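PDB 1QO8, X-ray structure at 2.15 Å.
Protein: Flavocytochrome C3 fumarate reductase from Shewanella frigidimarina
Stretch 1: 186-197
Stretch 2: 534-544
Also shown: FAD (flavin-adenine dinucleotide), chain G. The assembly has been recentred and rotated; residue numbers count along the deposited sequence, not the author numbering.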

ATOM      1  N   TRP A 186       0.720 -26.597 -16.730  1.00 55.07           N
ATOM      2  CA  TRP A 186       1.804 -26.744 -15.768  1.00 54.42           C
ATOM      3  C   TRP A 186       2.481 -25.410 -15.473  1.00 52.66           C
ATOM      4  O   TRP A 186       2.783 -25.071 -14.320  1.00 52.75           O
ATOM      5  CB  TRP A 186       2.765 -27.794 -16.311  1.00 53.74           C
ATOM      6  CG  TRP A 186       2.159 -29.185 -16.318  1.00 58.66           C
ATOM      7  CD1 TRP A 186       0.944 -29.593 -15.852  1.00 59.52           C
ATOM      8  CD2 TRP A 186       2.807 -30.376 -16.786  1.00 58.83           C
ATOM      9  NE1 TRP A 186       0.763 -30.926 -16.026  1.00 60.88           N
ATOM     10  CE2 TRP A 186       1.905 -31.440 -16.593  1.00 61.12           C
ATOM     11  CE3 TRP A 186       4.040 -30.630 -17.400  1.00 58.45           C
ATOM     12  CZ2 TRP A 186       2.213 -32.759 -16.982  1.00 60.81           C
ATOM     13  CZ3 TRP A 186       4.342 -31.933 -17.769  1.00 60.87           C
ATOM     14  CH2 TRP A 186       3.429 -32.980 -17.560  1.00 60.50           C
ATOM     15  N   PHE A 187       2.764 -24.678 -16.541  1.00 51.17           N
ATOM     16  CA  PHE A 187       3.310 -23.302 -16.406  1.00 50.78           C
ATOM     17  C   PHE A 187       2.379 -22.461 -15.527  1.00 48.69           C
ATOM     18  O   PHE A 187       2.775 -21.741 -14.607  1.00 46.47           O
ATOM     19  CB  PHE A 187       3.451 -22.683 -17.813  1.00 48.25           C
ATOM     20  CG  PHE A 187       4.120 -21.337 -17.891  1.00 49.75           C
ATOM     21  CD1 PHE A 187       3.626 -20.231 -17.222  1.00 49.61           C
ATOM     22  CD2 PHE A 187       5.285 -21.163 -18.610  1.00 49.90           C
ATOM     23  CE1 PHE A 187       4.253 -18.991 -17.277  1.00 52.17           C
ATOM     24  CE2 PHE A 187       5.929 -19.927 -18.676  1.00 51.44           C
ATOM     25  CZ  PHE A 187       5.430 -18.833 -17.990  1.00 49.26           C
ATOM     26  N   ILE A 188       1.082 -22.487 -15.871  1.00 49.10           N
ATOM     27  CA  ILE A 188       0.068 -21.750 -15.120  1.00 50.02           C
ATOM     28  C   ILE A 188       0.002 -22.128 -13.678  1.00 50.70           C
ATOM     29  O   ILE A 188       0.254 -21.242 -12.838  1.00 49.73           O
ATOM     30  CB  ILE A 188      -1.298 -21.809 -15.815  1.00 49.60           C
ATOM     31  CG1 ILE A 188      -1.176 -21.045 -17.141  1.00 44.22           C
ATOM     32  CG2 ILE A 188      -2.456 -21.225 -15.012  1.00 49.52           C
ATOM     33  CD1 ILE A 188      -2.314 -21.429 -18.092  1.00 46.84           C
ATOM     34  N   GLU A 189      -0.141 -23.417 -13.343  1.00 52.68           N
ATOM     35  CA  GLU A 189      -0.162 -23.860 -11.965  1.00 52.10           C
ATOM     36  C   GLU A 189       1.114 -23.552 -11.197  1.00 52.93           C
ATOM     37  O   GLU A 189       1.141 -23.255  -9.990  1.00 48.07           O
ATOM     38  CB  GLU A 189      -0.319 -25.393 -11.971  1.00 58.40           C
ATOM     39  CG  GLU A 189      -1.597 -25.968 -12.517  1.00 62.74           C
ATOM     40  CD  GLU A 189      -1.610 -27.490 -12.580  1.00 67.47           C
ATOM     41  OE1 GLU A 189      -0.777 -28.225 -11.979  1.00 69.89           O
ATOM     42  OE2 GLU A 189      -2.535 -27.978 -13.272  1.00 68.92           O
ATOM     43  N   ASP A 190       2.281 -23.788 -11.858  1.00 51.14           N
ATOM     44  CA  ASP A 190       3.549 -23.502 -11.205  1.00 48.90           C
ATOM     45  C   ASP A 190       3.622 -22.047 -10.774  1.00 46.99           C
ATOM     46  O   ASP A 190       4.119 -21.695  -9.693  1.00 46.62           O
ATOM     47  CB  ASP A 190       4.717 -23.805 -12.183  1.00 51.40           C
ATOM     48  CG  ASP A 190       5.047 -25.282 -12.409  1.00 53.90           C
ATOM     49  OD1 ASP A 190       4.393 -26.200 -11.889  1.00 52.62           O
ATOM     50  OD2 ASP A 190       5.998 -25.609 -13.173  1.00 51.84           O
ATOM     51  N   ALA A 191       3.229 -21.136 -11.678  1.00 46.67           N
ATOM     52  CA  ALA A 191       3.219 -19.715 -11.331  1.00 47.13           C
ATOM     53  C   ALA A 191       2.251 -19.440 -10.172  1.00 48.78           C
ATOM     54  O   ALA A 191       2.507 -18.649  -9.242  1.00 47.21           O
ATOM     55  CB  ALA A 191       2.843 -18.869 -12.577  1.00 45.57           C
ATOM     56  N   MET A 192       1.054 -20.036 -10.267  1.00 49.39           N
ATOM     57  CA  MET A 192       0.003 -19.704  -9.280  1.00 51.45           C
ATOM     58  C   MET A 192       0.444 -20.090  -7.887  1.00 51.06           C
ATOM     59  O   MET A 192       0.294 -19.437  -6.865  1.00 50.29           O
ATOM     60  CB  MET A 192      -1.330 -20.347  -9.691  1.00 49.72           C
ATOM     61  CG  MET A 192      -1.902 -19.696 -10.955  1.00 49.44           C
ATOM     62  SD  MET A 192      -2.390 -17.974 -10.740  1.00 53.64           S
ATOM     63  CE  MET A 192      -3.569 -18.128  -9.376  1.00 50.84           C
ATOM     64  N   LYS A 193       1.075 -21.269  -7.836  1.00 53.13           N
ATOM     65  CA  LYS A 193       1.626 -21.847  -6.625  1.00 51.25           C
ATOM     66  C   LYS A 193       2.812 -21.011  -6.151  1.00 49.53           C
ATOM     67  O   LYS A 193       2.968 -20.747  -4.939  1.00 48.29           O
ATOM     68  CB  LYS A 193       2.044 -23.290  -6.939  1.00 53.77           C
ATOM     69  CG  LYS A 193       2.812 -23.890  -5.777  1.00 59.06           C
ATOM     70  CD  LYS A 193       3.286 -25.319  -6.001  1.00 62.07           C
ATOM     71  CE  LYS A 193       3.950 -25.786  -4.710  1.00 62.67           C
ATOM     72  NZ  LYS A 193       4.692 -27.063  -4.870  1.00 67.08           N
ATOM     73  N   GLY A 194       3.655 -20.617  -7.131  1.00 47.89           N
ATOM     74  CA  GLY A 194       4.839 -19.808  -6.710  1.00 47.41           C
ATOM     75  C   GLY A 194       4.334 -18.464  -6.147  1.00 45.37           C
ATOM     76  O   GLY A 194       4.892 -17.941  -5.216  1.00 44.63           O
ATOM     77  N   GLY A 195       3.239 -17.909  -6.669  1.00 46.59           N
ATOM     78  CA  GLY A 195       2.653 -16.683  -6.148  1.00 46.73           C
ATOM     79  C   GLY A 195       1.764 -16.792  -4.933  1.00 46.56           C
ATOM     80  O   GLY A 195       0.984 -15.862  -4.639  1.00 44.50           O
ATOM     81  N   ARG A 196       1.704 -17.935  -4.254  1.00 48.88           N
ATOM     82  CA  ARG A 196       0.779 -18.264  -3.173  1.00 49.42           C
ATOM     83  C   ARG A 196      -0.690 -18.166  -3.531  1.00 49.23           C
ATOM     84  O   ARG A 196      -1.540 -17.862  -2.682  1.00 47.99           O
ATOM     85  CB  ARG A 196       0.967 -17.428  -1.890  1.00 51.56           C
ATOM     86  CG  ARG A 196       2.408 -17.468  -1.374  1.00 54.70           C
ATOM     87  CD  ARG A 196       2.617 -16.586  -0.127  1.00 53.66           C
ATOM     88  NE  ARG A 196       4.076 -16.378  -0.013  1.00 53.34           N
ATOM     89  CZ  ARG A 196       4.606 -15.433   0.716  1.00 55.08           C
ATOM     90  NH1 ARG A 196       3.760 -14.624   1.416  1.00 50.63           N
ATOM     91  NH2 ARG A 196       5.940 -15.243   0.809  1.00 55.15           N
ATOM     92  N   GLN A 197      -1.067 -18.368  -4.780  1.00 50.41           N
ATOM     93  CA  GLN A 197      -2.386 -18.420  -5.323  1.00 50.97           C
ATOM     94  C   GLN A 197      -2.985 -17.015  -5.393  1.00 50.74           C
ATOM     95  O   GLN A 197      -4.155 -16.921  -5.717  1.00 51.17           O
ATOM     96  CB  GLN A 197      -3.351 -19.427  -4.670  1.00 53.02           C
ATOM     97  CG  GLN A 197      -2.868 -20.868  -4.720  1.00 54.95           C
ATOM     98  CD  GLN A 197      -2.845 -21.496  -6.106  1.00 55.59           C
ATOM     99  OE1 GLN A 197      -2.052 -22.403  -6.368  1.00 57.42           O
ATOM    100  NE2 GLN A 197      -3.640 -21.108  -7.071  1.00 54.97           N
TER
HETATM  101  PA  FAD G 605      13.432  -2.269 -16.227  1.00 37.10           P
HETATM  102  O1A FAD G 605      14.275  -3.193 -17.051  1.00 36.29           O
HETATM  103  O2A FAD G 605      13.855  -1.835 -15.015  1.00 34.89           O
HETATM  104  O5B FAD G 605      13.578  -0.925 -17.027  1.00 38.68           O
HETATM  105  C5B FAD G 605      12.770   0.287 -16.729  1.00 37.74           C
HETATM  106  C4B FAD G 605      13.373   1.504 -17.595  1.00 37.13           C
HETATM  107  O4B FAD G 605      12.483   2.664 -17.217  1.00 36.70           O
HETATM  108  C3B FAD G 605      14.773   1.945 -17.054  1.00 36.57           C
HETATM  109  O3B FAD G 605      15.848   1.906 -17.879  1.00 34.67           O
HETATM  110  C2B FAD G 605      14.486   3.211 -16.167  1.00 37.21           C
HETATM  111  O2B FAD G 605      15.558   4.186 -16.127  1.00 40.43           O
HETATM  112  C1B FAD G 605      13.388   3.811 -16.963  1.00 36.52           C
HETATM  113  N9A FAD G 605      12.533   4.713 -16.181  1.00 40.56           N
HETATM  114  C8A FAD G 605      12.135   4.597 -14.872  1.00 37.92           C
HETATM  115  N7A FAD G 605      11.473   5.642 -14.461  1.00 38.16           N
HETATM  116  C5A FAD G 605      11.418   6.508 -15.549  1.00 37.60           C
HETATM  117  C6A FAD G 605      10.905   7.865 -15.718  1.00 38.01           C
HETATM  118  N6A FAD G 605      10.297   8.539 -14.781  1.00 38.15           N
HETATM  119  N1A FAD G 605      11.036   8.359 -16.974  1.00 37.75           N
HETATM  120  C2A FAD G 605      11.740   7.726 -17.973  1.00 39.56           C
HETATM  121  N3A FAD G 605      12.263   6.482 -17.893  1.00 38.68           N
HETATM  122  C4A FAD G 605      12.085   5.958 -16.650  1.00 38.96           C
HETATM  123  N1  FAD G 605      13.706 -11.979 -13.840  1.00 45.98           N
HETATM  124  C2  FAD G 605      13.570 -13.035 -14.597  1.00 47.89           C
HETATM  125  O2  FAD G 605      12.565 -13.509 -15.014  1.00 45.75           O
HETATM  126  N3  FAD G 605      14.687 -13.799 -15.053  1.00 52.54           N
HETATM  127  C4  FAD G 605      15.933 -13.334 -14.645  1.00 53.17           C
HETATM  128  O4  FAD G 605      16.914 -13.952 -14.948  1.00 56.32           O
HETATM  129  C4X FAD G 605      16.049 -12.188 -13.746  1.00 48.56           C
HETATM  130  N5  FAD G 605      17.255 -11.793 -13.308  1.00 46.53           N
HETATM  131  C5X FAD G 605      17.387 -10.686 -12.540  1.00 44.72           C
HETATM  132  C6  FAD G 605      18.678 -10.320 -12.133  1.00 43.24           C
HETATM  133  C7  FAD G 605      18.846  -9.197 -11.359  1.00 45.29           C
HETATM  134  C7M FAD G 605      20.188  -8.738 -10.886  1.00 43.57           C
HETATM  135  C8  FAD G 605      17.685  -8.409 -11.030  1.00 44.00           C
HETATM  136  C8M FAD G 605      17.866  -7.143 -10.248  1.00 44.80           C
HETATM  137  C9  FAD G 605      16.426  -8.748 -11.454  1.00 40.94           C
HETATM  138  C9A FAD G 605      16.231  -9.877 -12.213  1.00 42.13           C
HETATM  139  N10 FAD G 605      14.986 -10.345 -12.677  1.00 41.14           N
HETATM  140  C10 FAD G 605      14.862 -11.457 -13.417  1.00 44.56           C
HETATM  141  C1' FAD G 605      13.813  -9.414 -12.711  1.00 43.11           C
HETATM  142  C2' FAD G 605      13.614  -8.869 -14.165  1.00 41.42           C
HETATM  143  O2' FAD G 605      15.005  -8.638 -14.574  1.00 42.40           O
HETATM  144  C3' FAD G 605      13.030  -7.445 -13.992  1.00 39.59           C
HETATM  145  O3' FAD G 605      11.776  -7.494 -13.299  1.00 42.08           O
HETATM  146  C4' FAD G 605      12.491  -7.013 -15.397  1.00 41.19           C
HETATM  147  O4' FAD G 605      13.702  -6.881 -16.201  1.00 37.41           O
HETATM  148  C5' FAD G 605      11.898  -5.572 -15.202  1.00 36.37           C
HETATM  149  O5' FAD G 605      11.769  -5.049 -16.669  1.00 41.82           O
HETATM  150  P   FAD G 605      11.089  -3.708 -17.004  1.00 38.53           P
HETATM  151  O1P FAD G 605      11.144  -3.628 -18.512  1.00 38.39           O
HETATM  152  O2P FAD G 605       9.872  -3.775 -16.326  1.00 38.75           O
HETATM  153  O3P FAD G 605      11.884  -2.740 -16.276  1.00 35.93           O
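Stretch 2 (534-544) VHGYNRLGGNA

The most striking feature of this contact is the bareness of its centre, where the C-terminal end of a helix, Gly194 and Gly195, meets a tight turn without a side chain on the helical side. The segment 535-538 packs so closely here that the CA atoms of Gly195 and Asn538 are 4.5 Å apart. A CB on Gly194 would lie 2.5 Å from Leu540 CD2, and one on Gly195 would lie 2.7 Å from His535 O; both would clash.

Residues 186-194 form the last part of a helix, which Gly195 is the first residue to leave; Arg196 and Gln197 follow with positive phi. Stretch 2 is mostly extended or turned. From His535 to Asn538 it makes a type II' beta turn, closed by Asn538 N to His535 O at 3.0 Å, with Gly536 at phi/psi 43/-131. It then runs through Asn538, Arg539 and Leu540 in extended conformation before a new helix begins at Asn543, with Gly542 at the N-cap position. The contacts run in opposite sequence order: the turn meets the end of the first helix, whereas Leu540 and Asn543 reach back to Asp190, Ala191 and Phe187.

The turn is fastened by its backbone. Tyr537 N donates to Gly195 O, the carbonyl of the first residue after the helix, at 3.0 Å and an angle of 162°. Nearby, Asn538 ND2 makes a weak hydrogen bond of 3.4 Å to Gly194 O, and His535 O approaches Gly195 CA to 3.4 Å. The Arg196 side chain extends beside Tyr537, with Tyr537 CB over one face of the guanidinium; its NH1 lies at the edge of the tyrosine ring, 4.1 Å from Tyr537 CD2.

Further back along the helix, Leu540 points toward stretch 1 and spreads its methyls over the backbone: CD1 lies 3.3 Å from Asp190 O and 4.0 Å from Ala191 CA, while CD2 lies 3.8 Å from Gly194 CA. Arg539, by contrast, points away, and its NH1 comes within 3.3 Å of FAD N1. Asn543 completes the contact, with OD1 3.5 Å from Phe187 CZ and ND2 3.9 Å from Ala191 CB. Water 1 links the Phe187 carbonyl to the Asn543 amide, at 3.2 Å from both Phe187 O and Asn543 ND2. At the start of this second helix, Gly542 N makes a weak 3.0 Å hydrogen bond to FAD O2, so the segment that packs on the first helix also touches the flavin.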

ATOM      1  N   VAL A 534       0.838 -10.172 -12.121  1.00 45.88           N
ATOM      2  CA  VAL A 534       1.357 -11.308 -12.885  1.00 47.31           C
ATOM      3  C   VAL A 534       1.929 -12.368 -11.932  1.00 47.53           C
ATOM      4  O   VAL A 534       1.719 -13.535 -12.102  1.00 46.91           O
ATOM      5  CB  VAL A 534       2.425 -10.808 -13.889  1.00 45.95           C
ATOM      6  CG1 VAL A 534       2.951 -12.046 -14.662  1.00 47.80           C
ATOM      7  CG2 VAL A 534       1.751  -9.863 -14.864  1.00 45.71           C
ATOM      8  N   HIS A 535       2.619 -11.960 -10.868  1.00 44.02           N
ATOM      9  CA  HIS A 535       3.359 -12.771  -9.958  1.00 46.12           C
ATOM     10  C   HIS A 535       2.728 -12.987  -8.584  1.00 45.74           C
ATOM     11  O   HIS A 535       3.272 -13.763  -7.774  1.00 44.04           O
ATOM     12  CB  HIS A 535       4.772 -12.167  -9.730  1.00 43.50           C
ATOM     13  CG  HIS A 535       5.491 -11.958 -11.020  1.00 44.51           C
ATOM     14  ND1 HIS A 535       5.838 -10.683 -11.475  1.00 45.21           N
ATOM     15  CD2 HIS A 535       5.888 -12.852 -11.974  1.00 41.48           C
ATOM     16  CE1 HIS A 535       6.467 -10.789 -12.631  1.00 45.79           C
ATOM     17  NE2 HIS A 535       6.481 -12.089 -12.961  1.00 46.30           N
ATOM     18  N   GLY A 536       1.517 -12.456  -8.392  1.00 45.24           N
ATOM     19  CA  GLY A 536       0.946 -12.524  -7.045  1.00 43.19           C
ATOM     20  C   GLY A 536       1.940 -12.211  -5.963  1.00 42.00           C
ATOM     21  O   GLY A 536       2.571 -11.135  -5.996  1.00 42.69           O
ATOM     22  N   TYR A 537       2.031 -13.026  -4.926  1.00 42.00           N
ATOM     23  CA  TYR A 537       2.925 -12.674  -3.794  1.00 41.86           C
ATOM     24  C   TYR A 537       4.350 -13.120  -4.008  1.00 41.08           C
ATOM     25  O   TYR A 537       5.169 -12.827  -3.127  1.00 41.93           O
ATOM     26  CB  TYR A 537       2.379 -13.257  -2.470  1.00 43.28           C
ATOM     27  CG  TYR A 537       1.115 -12.650  -1.916  1.00 45.40           C
ATOM     28  CD1 TYR A 537       0.388 -11.693  -2.629  1.00 45.80           C
ATOM     29  CD2 TYR A 537       0.645 -13.004  -0.646  1.00 45.76           C
ATOM     30  CE1 TYR A 537      -0.759 -11.126  -2.095  1.00 46.51           C
ATOM     31  CE2 TYR A 537      -0.511 -12.448  -0.094  1.00 46.72           C
ATOM     32  CZ  TYR A 537      -1.197 -11.502  -0.825  1.00 48.13           C
ATOM     33  OH  TYR A 537      -2.325 -10.901  -0.333  1.00 46.22           O
ATOM     34  N   ASN A 538       4.750 -13.751  -5.123  1.00 42.59           N
ATOM     35  CA  ASN A 538       6.196 -14.145  -5.177  1.00 43.33           C
ATOM     36  C   ASN A 538       6.558 -14.404  -6.609  1.00 42.71           C
ATOM     37  O   ASN A 538       5.912 -15.270  -7.218  1.00 43.05           O
ATOM     38  CB  ASN A 538       6.419 -15.377  -4.302  1.00 46.09           C
ATOM     39  CG  ASN A 538       7.888 -15.790  -4.303  1.00 48.05           C
ATOM     40  OD1 ASN A 538       8.804 -15.038  -3.995  1.00 47.27           O
ATOM     41  ND2 ASN A 538       8.159 -16.995  -4.782  1.00 48.31           N
ATOM     42  N   ARG A 539       7.552 -13.701  -7.150  1.00 44.31           N
ATOM     43  CA  ARG A 539       7.940 -13.909  -8.568  1.00 43.56           C
ATOM     44  C   ARG A 539       8.760 -15.213  -8.646  1.00 46.47           C
ATOM     45  O   ARG A 539       9.692 -15.266  -7.834  1.00 46.22           O
ATOM     46  CB  ARG A 539       8.836 -12.737  -9.010  1.00 42.53           C
ATOM     47  CG  ARG A 539       9.533 -12.797 -10.364  1.00 43.90           C
ATOM     48  CD  ARG A 539      10.732 -11.846 -10.515  1.00 39.94           C
ATOM     49  NE  ARG A 539      11.724 -12.323  -9.515  1.00 43.03           N
ATOM     50  CZ  ARG A 539      12.766 -13.125  -9.696  1.00 45.30           C
ATOM     51  NH1 ARG A 539      13.014 -13.485 -10.959  1.00 44.45           N
ATOM     52  NH2 ARG A 539      13.497 -13.558  -8.675  1.00 43.56           N
ATOM     53  N   LEU A 540       8.460 -16.135  -9.564  1.00 45.20           N
ATOM     54  CA  LEU A 540       9.446 -17.153  -9.938  1.00 43.75           C
ATOM     55  C   LEU A 540      10.541 -16.744 -10.893  1.00 43.10           C
ATOM     56  O   LEU A 540      10.363 -15.985 -11.871  1.00 44.21           O
ATOM     57  CB  LEU A 540       8.647 -18.326 -10.588  1.00 44.96           C
ATOM     58  CG  LEU A 540       7.609 -18.966  -9.649  1.00 48.20           C
ATOM     59  CD1 LEU A 540       7.019 -20.264 -10.179  1.00 46.63           C
ATOM     60  CD2 LEU A 540       8.269 -19.318  -8.304  1.00 47.27           C
ATOM     61  N   GLY A 541      11.754 -17.233 -10.731  1.00 39.87           N
ATOM     62  CA  GLY A 541      12.878 -17.019 -11.667  1.00 40.51           C
ATOM     63  C   GLY A 541      12.468 -17.321 -13.109  1.00 41.00           C
ATOM     64  O   GLY A 541      11.816 -18.340 -13.370  1.00 39.85           O
ATOM     65  N   GLY A 542      12.603 -16.379 -14.050  1.00 35.21           N
ATOM     66  CA  GLY A 542      12.303 -16.533 -15.425  1.00 38.22           C
ATOM     67  C   GLY A 542      10.970 -15.947 -15.894  1.00 43.98           C
ATOM     68  O   GLY A 542      10.717 -15.710 -17.092  1.00 45.00           O
ATOM     69  N   ASN A 543      10.088 -15.686 -14.922  1.00 43.31           N
ATOM     70  CA  ASN A 543       8.746 -15.225 -15.270  1.00 42.91           C
ATOM     71  C   ASN A 543       8.659 -13.723 -15.460  1.00 41.95           C
ATOM     72  O   ASN A 543       7.836 -13.246 -16.249  1.00 39.27           O
ATOM     73  CB  ASN A 543       7.828 -15.644 -14.096  1.00 43.67           C
ATOM     74  CG  ASN A 543       7.225 -17.002 -14.385  1.00 45.75           C
ATOM     75  OD1 ASN A 543       7.512 -17.588 -15.436  1.00 45.20           O
ATOM     76  ND2 ASN A 543       6.390 -17.467 -13.492  1.00 44.17           N
ATOM     77  N   ALA A 544       9.493 -12.967 -14.761  1.00 41.89           N
ATOM     78  CA  ALA A 544       9.440 -11.486 -14.949  1.00 43.28           C
ATOM     79  C   ALA A 544      10.025 -11.034 -16.276  1.00 43.42           C
ATOM     80  O   ALA A 544       9.501 -10.109 -16.917  1.00 43.51           O
ATOM     81  CB  ALA A 544      10.252 -10.812 -13.862  1.00 37.79           C
TER
HETATM   82  O   HOH W   1       5.624 -20.440 -14.245  1.00 46.95           O
HETATM   83  O   HOH W   2       4.347 -16.423  -9.482  1.00 47.79           O